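Local coordinates for protein 3-dehydroquinate dehydratase (Aquifex aeolicus, PDB 2EGZ) that catalyses the cis-dehydration of 3-dehydroquinate to 3-dehydroshikimate, the third step of the chorismate pathway, through a Schiff-base intermediate, at residues F12-K20 with K45-L54. Residues are numbered along the deposited sequence; the frame is centred on the assembly and turned at random.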
ATOM      1  N   PHE B  12      26.751  16.393   2.495  1.00 30.63           N
ATOM      2  CA  PHE B  12      27.008  14.974   2.718  1.00 30.64           C
ATOM      3  C   PHE B  12      28.352  14.615   3.346  1.00 29.37           C
ATOM      4  O   PHE B  12      28.401  13.987   4.409  1.00 28.26           O
ATOM      5  CB  PHE B  12      26.865  14.204   1.410  1.00 30.16           C
ATOM      6  CG  PHE B  12      26.801  12.723   1.601  1.00 32.20           C
ATOM      7  CD1 PHE B  12      25.683  12.140   2.189  1.00 31.88           C
ATOM      8  CD2 PHE B  12      27.874  11.915   1.254  1.00 31.46           C
ATOM      9  CE1 PHE B  12      25.636  10.773   2.424  1.00 33.00           C
ATOM     10  CE2 PHE B  12      27.837  10.543   1.487  1.00 32.61           C
ATOM     11  CZ  PHE B  12      26.717   9.972   2.074  1.00 31.52           C
ATOM     12  N   SER B  13      29.439  15.000   2.686  1.00 27.11           N
ATOM     13  CA  SER B  13      30.769  14.684   3.184  1.00 26.88           C
ATOM     14  C   SER B  13      30.995  15.047   4.646  1.00 25.91           C
ATOM     15  O   SER B  13      31.575  14.263   5.397  1.00 23.94           O
ATOM     16  CB  SER B  13      31.827  15.350   2.305  1.00 27.56           C
ATOM     17  OG  SER B  13      31.818  14.782   1.008  1.00 26.95           O
ATOM     18  N   GLU B  14      30.537  16.226   5.056  1.00 26.06           N
ATOM     19  CA  GLU B  14      30.712  16.647   6.439  1.00 27.03           C
ATOM     20  C   GLU B  14      29.773  15.897   7.386  1.00 25.14           C
ATOM     21  O   GLU B  14      30.141  15.613   8.524  1.00 24.99           O
ATOM     22  CB  GLU B  14      30.485  18.153   6.579  1.00 30.99           C
ATOM     23  CG  GLU B  14      29.144  18.622   6.053  1.00 35.87           C
ATOM     24  CD  GLU B  14      28.543  19.726   6.898  1.00 39.72           C
ATOM     25  OE1 GLU B  14      28.277  19.477   8.095  1.00 43.44           O
ATOM     26  OE2 GLU B  14      28.336  20.839   6.371  1.00 39.89           O
ATOM     27  N   ASN B  15      28.563  15.587   6.923  1.00 23.98           N
ATOM     28  CA  ASN B  15      27.603  14.863   7.756  1.00 24.00           C
ATOM     29  C   ASN B  15      28.089  13.437   7.961  1.00 22.73           C
ATOM     30  O   ASN B  15      27.907  12.856   9.028  1.00 24.14           O
ATOM     31  CB  ASN B  15      26.211  14.849   7.116  1.00 24.22           C
ATOM     32  CG  ASN B  15      25.511  16.191   7.212  1.00 24.39           C
ATOM     33  OD1 ASN B  15      25.676  16.918   8.194  1.00 24.77           O
ATOM     34  ND2 ASN B  15      24.712  16.520   6.203  1.00 25.51           N
ATOM     35  N   LEU B  16      28.703  12.878   6.925  1.00 21.96           N
ATOM     36  CA  LEU B  16      29.242  11.529   6.998  1.00 21.18           C
ATOM     37  C   LEU B  16      30.371  11.540   8.023  1.00 21.01           C
ATOM     38  O   LEU B  16      30.468  10.650   8.869  1.00 20.69           O
ATOM     39  CB  LEU B  16      29.768  11.099   5.623  1.00 21.43           C
ATOM     40  CG  LEU B  16      30.517   9.765   5.523  1.00 21.74           C
ATOM     41  CD1 LEU B  16      29.673   8.631   6.107  1.00 19.12           C
ATOM     42  CD2 LEU B  16      30.849   9.495   4.064  1.00 20.74           C
ATOM     43  N   LYS B  17      31.218  12.564   7.948  1.00 20.83           N
ATOM     44  CA  LYS B  17      32.335  12.702   8.874  1.00 20.55           C
ATOM     45  C   LYS B  17      31.822  12.750  10.308  1.00 20.87           C
ATOM     46  O   LYS B  17      32.410  12.157  11.215  1.00 19.18           O
ATOM     47  CB  LYS B  17      33.122  13.973   8.560  1.00 21.69           C
ATOM     48  N   LYS B  18      30.722  13.467  10.506  1.00 22.27           N
ATOM     49  CA  LYS B  18      30.115  13.594  11.825  1.00 23.60           C
ATOM     50  C   LYS B  18      29.495  12.279  12.279  1.00 22.18           C
ATOM     51  O   LYS B  18      29.594  11.912  13.453  1.00 23.52           O
ATOM     52  CB  LYS B  18      29.060  14.697  11.799  1.00 26.63           C
ATOM     53  CG  LYS B  18      29.664  16.075  11.618  1.00 32.08           C
ATOM     54  CD  LYS B  18      28.611  17.160  11.542  1.00 35.33           C
ATOM     55  CE  LYS B  18      29.121  18.415  12.227  1.00 38.84           C
ATOM     56  NZ  LYS B  18      28.256  19.600  11.970  1.00 42.64           N
ATOM     57  N   ALA B  19      28.857  11.578  11.346  1.00 21.67           N
ATOM     58  CA  ALA B  19      28.235  10.291  11.641  1.00 21.24           C
ATOM     59  C   ALA B  19      29.315   9.322  12.104  1.00 20.86           C
ATOM     60  O   ALA B  19      29.110   8.553  13.041  1.00 19.86           O
ATOM     61  CB  ALA B  19      27.533   9.744  10.401  1.00 21.62           C
ATOM     62  N   LYS B  20      30.471   9.368  11.446  1.00 22.01           N
ATOM     63  CA  LYS B  20      31.585   8.499  11.805  1.00 22.41           C
ATOM     64  C   LYS B  20      32.093   8.810  13.208  1.00 22.62           C
ATOM     65  O   LYS B  20      32.121   7.936  14.077  1.00 21.67           O
ATOM     66  CB  LYS B  20      32.741   8.659  10.812  1.00 24.55           C
ATOM     67  CG  LYS B  20      33.985   7.857  11.187  1.00 27.30           C
ATOM     68  CD  LYS B  20      35.117   8.084  10.197  1.00 31.22           C
ATOM     69  CE  LYS B  20      36.375   7.310  10.579  1.00 31.96           C
ATOM     70  NZ  LYS B  20      37.048   7.853  11.797  1.00 34.49           N
ATOM     71  N   LYS B  45      28.356   8.130  -3.571  1.00 19.49           N
ATOM     72  CA  LYS B  45      27.933   8.374  -2.199  1.00 19.93           C
ATOM     73  C   LYS B  45      28.102   7.093  -1.383  1.00 17.86           C
ATOM     74  O   LYS B  45      28.602   7.132  -0.262  1.00 17.33           O
ATOM     75  CB  LYS B  45      26.477   8.838  -2.164  1.00 20.88           C
ATOM     76  CG  LYS B  45      26.259  10.239  -2.720  1.00 24.48           C
ATOM     77  CD  LYS B  45      26.803  11.289  -1.770  1.00 26.78           C
ATOM     78  CE  LYS B  45      26.583  12.701  -2.296  1.00 29.30           C
ATOM     79  NZ  LYS B  45      27.393  12.988  -3.510  1.00 32.56           N
ATOM     80  N   LEU B  46      27.690   5.963  -1.952  1.00 17.97           N
ATOM     81  CA  LEU B  46      27.830   4.671  -1.273  1.00 18.30           C
ATOM     82  C   LEU B  46      29.309   4.382  -1.033  1.00 19.26           C
ATOM     83  O   LEU B  46      29.702   3.909   0.036  1.00 17.28           O
ATOM     84  CB  LEU B  46      27.246   3.539  -2.121  1.00 18.62           C
ATOM     85  CG  LEU B  46      25.732   3.456  -2.318  1.00 20.28           C
ATOM     86  CD1 LEU B  46      25.415   2.353  -3.314  1.00 19.57           C
ATOM     87  CD2 LEU B  46      25.052   3.180  -0.982  1.00 18.62           C
ATOM     88  N   GLU B  47      30.127   4.665  -2.042  1.00 18.25           N
ATOM     89  CA  GLU B  47      31.561   4.432  -1.942  1.00 18.77           C
ATOM     90  C   GLU B  47      32.212   5.345  -0.910  1.00 19.44           C
ATOM     91  O   GLU B  47      33.158   4.942  -0.234  1.00 20.11           O
ATOM     92  CB  GLU B  47      32.226   4.634  -3.305  1.00 21.16           C
ATOM     93  CG  GLU B  47      31.660   3.726  -4.382  1.00 23.21           C
ATOM     94  CD  GLU B  47      32.347   3.891  -5.725  1.00 25.87           C
ATOM     95  OE1 GLU B  47      32.573   5.043  -6.145  1.00 28.03           O
ATOM     96  OE2 GLU B  47      32.649   2.864  -6.365  1.00 28.37           O
ATOM     97  N   GLU B  48      31.711   6.572  -0.786  1.00 17.78           N
ATOM     98  CA  GLU B  48      32.278   7.508   0.174  1.00 17.51           C
ATOM     99  C   GLU B  48      32.008   7.029   1.601  1.00 16.04           C
ATOM    100  O   GLU B  48      32.830   7.208   2.497  1.00 15.56           O
ATOM    101  CB  GLU B  48      31.691   8.910  -0.026  1.00 20.43           C
ATOM    102  CG  GLU B  48      32.594  10.021   0.496  1.00 24.30           C
ATOM    103  CD  GLU B  48      31.948  11.393   0.442  1.00 25.94           C
ATOM    104  OE1 GLU B  48      31.213  11.676  -0.526  1.00 26.01           O
ATOM    105  OE2 GLU B  48      32.191  12.198   1.366  1.00 28.26           O
ATOM    106  N   VAL B  49      30.845   6.425   1.816  1.00 15.33           N
ATOM    107  CA  VAL B  49      30.510   5.919   3.140  1.00 12.86           C
ATOM    108  C   VAL B  49      31.460   4.784   3.474  1.00 12.01           C
ATOM    109  O   VAL B  49      32.010   4.717   4.573  1.00 12.24           O
ATOM    110  CB  VAL B  49      29.070   5.388   3.187  1.00 12.27           C
ATOM    111  CG1 VAL B  49      28.777   4.808   4.556  1.00 11.71           C
ATOM    112  CG2 VAL B  49      28.108   6.518   2.874  1.00 11.81           C
ATOM    113  N   HIS B  50      31.653   3.890   2.514  1.00 13.02           N
ATOM    114  CA  HIS B  50      32.550   2.759   2.706  1.00 13.57           C
ATOM    115  C   HIS B  50      33.977   3.244   2.929  1.00 14.71           C
ATOM    116  O   HIS B  50      34.732   2.645   3.700  1.00 13.66           O
ATOM    117  CB  HIS B  50      32.492   1.836   1.491  1.00 13.64           C
ATOM    118  CG  HIS B  50      31.241   1.018   1.415  1.00 14.89           C
ATOM    119  ND1 HIS B  50      30.716   0.571   0.224  1.00 16.70           N
ATOM    120  CD2 HIS B  50      30.431   0.536   2.388  1.00 16.81           C
ATOM    121  CE1 HIS B  50      29.638  -0.153   0.464  1.00 18.83           C
ATOM    122  NE2 HIS B  50      29.443  -0.191   1.769  1.00 16.76           N
ATOM    123  N   SER B  51      34.346   4.336   2.265  1.00 15.39           N
ATOM    124  CA  SER B  51      35.693   4.886   2.408  1.00 16.83           C
ATOM    125  C   SER B  51      35.959   5.325   3.839  1.00 16.34           C
ATOM    126  O   SER B  51      37.112   5.397   4.272  1.00 16.64           O
ATOM    127  CB  SER B  51      35.888   6.074   1.461  1.00 19.62           C
ATOM    128  OG  SER B  51      35.834   5.652   0.108  1.00 24.79           O
ATOM    129  N   GLN B  52      34.889   5.618   4.571  1.00 17.22           N
ATOM    130  CA  GLN B  52      34.995   6.053   5.963  1.00 18.17           C
ATOM    131  C   GLN B  52      34.857   4.879   6.922  1.00 17.24           C
ATOM    132  O   GLN B  52      34.833   5.062   8.143  1.00 17.75           O
ATOM    133  CB  GLN B  52      33.921   7.097   6.276  1.00 20.16           C
ATOM    134  CG  GLN B  52      34.121   8.415   5.553  1.00 22.71           C
ATOM    135  CD  GLN B  52      35.315   9.188   6.072  1.00 24.47           C
ATOM    136  OE1 GLN B  52      35.731  10.180   5.474  1.00 29.83           O
ATOM    137  NE2 GLN B  52      35.872   8.744   7.192  1.00 23.07           N
ATOM    138  N   GLY B  53      34.743   3.679   6.360  1.00 14.81           N
ATOM    139  CA  GLY B  53      34.632   2.478   7.170  1.00 15.94           C
ATOM    140  C   GLY B  53      33.253   2.133   7.701  1.00 15.93           C
ATOM    141  O   GLY B  53      33.130   1.289   8.589  1.00 16.55           O
ATOM    142  N   LEU B  54      32.214   2.767   7.170  1.00 15.45           N
ATOM    143  CA  LEU B  54      30.852   2.485   7.623  1.00 13.88           C
ATOM    144  C   LEU B  54      30.076   1.665   6.610  1.00 13.48           C
ATOM    145  O   LEU B  54      30.416   1.648   5.429  1.00 13.50           O
ATOM    146  CB  LEU B  54      30.096   3.786   7.896  1.00 15.04           C
ATOM    147  CG  LEU B  54      30.270   4.379   9.297  1.00 18.79           C
ATOM    148  CD1 LEU B  54      31.740   4.696   9.550  1.00 20.59           C
ATOM    149  CD2 LEU B  54      29.405   5.626   9.432  1.00 17.67           C
TER
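F12 holds CG anti to the backbone N (chi1 -167°), which carries the ring toward segment 45-54, where K45, bent at chi2 (-72°), folds its aliphatic chain over one ring face. K45 CD sits 3.6 Å from the centroid of the F12 ring, a CH-pi contact displaced toward the rim. E48 OE1 lies at the edge of that ring, in its plane, and the E48 carboxylate stands almost perpendicular to it. The other carboxylate oxygen, OE2, accepts a 2.6 Å hydrogen bond on its syn side from S13 OG. Farther round the ring, F12 CZ meets V49 CG2 at 3.8 Å. Helices 12-22 and 39-51 are the first two of the TIM barrel; the axes of segments 12-20 and 45-51 diverge by 33°, and L16 and V49 both touch V27 of strand 26-30. L16 fills the middle: its CD2 packs against the E48 carbonyl oxygen and Q52 CG, while CD1 faces V49 and L54. Helix 39-51 ends in a Schellman motif, with G53 N bonded to H50 O and L54 N to V49 O. After the turn, L54 CD1 comes to 4.2 Å from K20 CG. The K20 chain crosses Q52 at about a right angle, its CD in close van der Waals contact with Q52 NE2 at 3.2 Å.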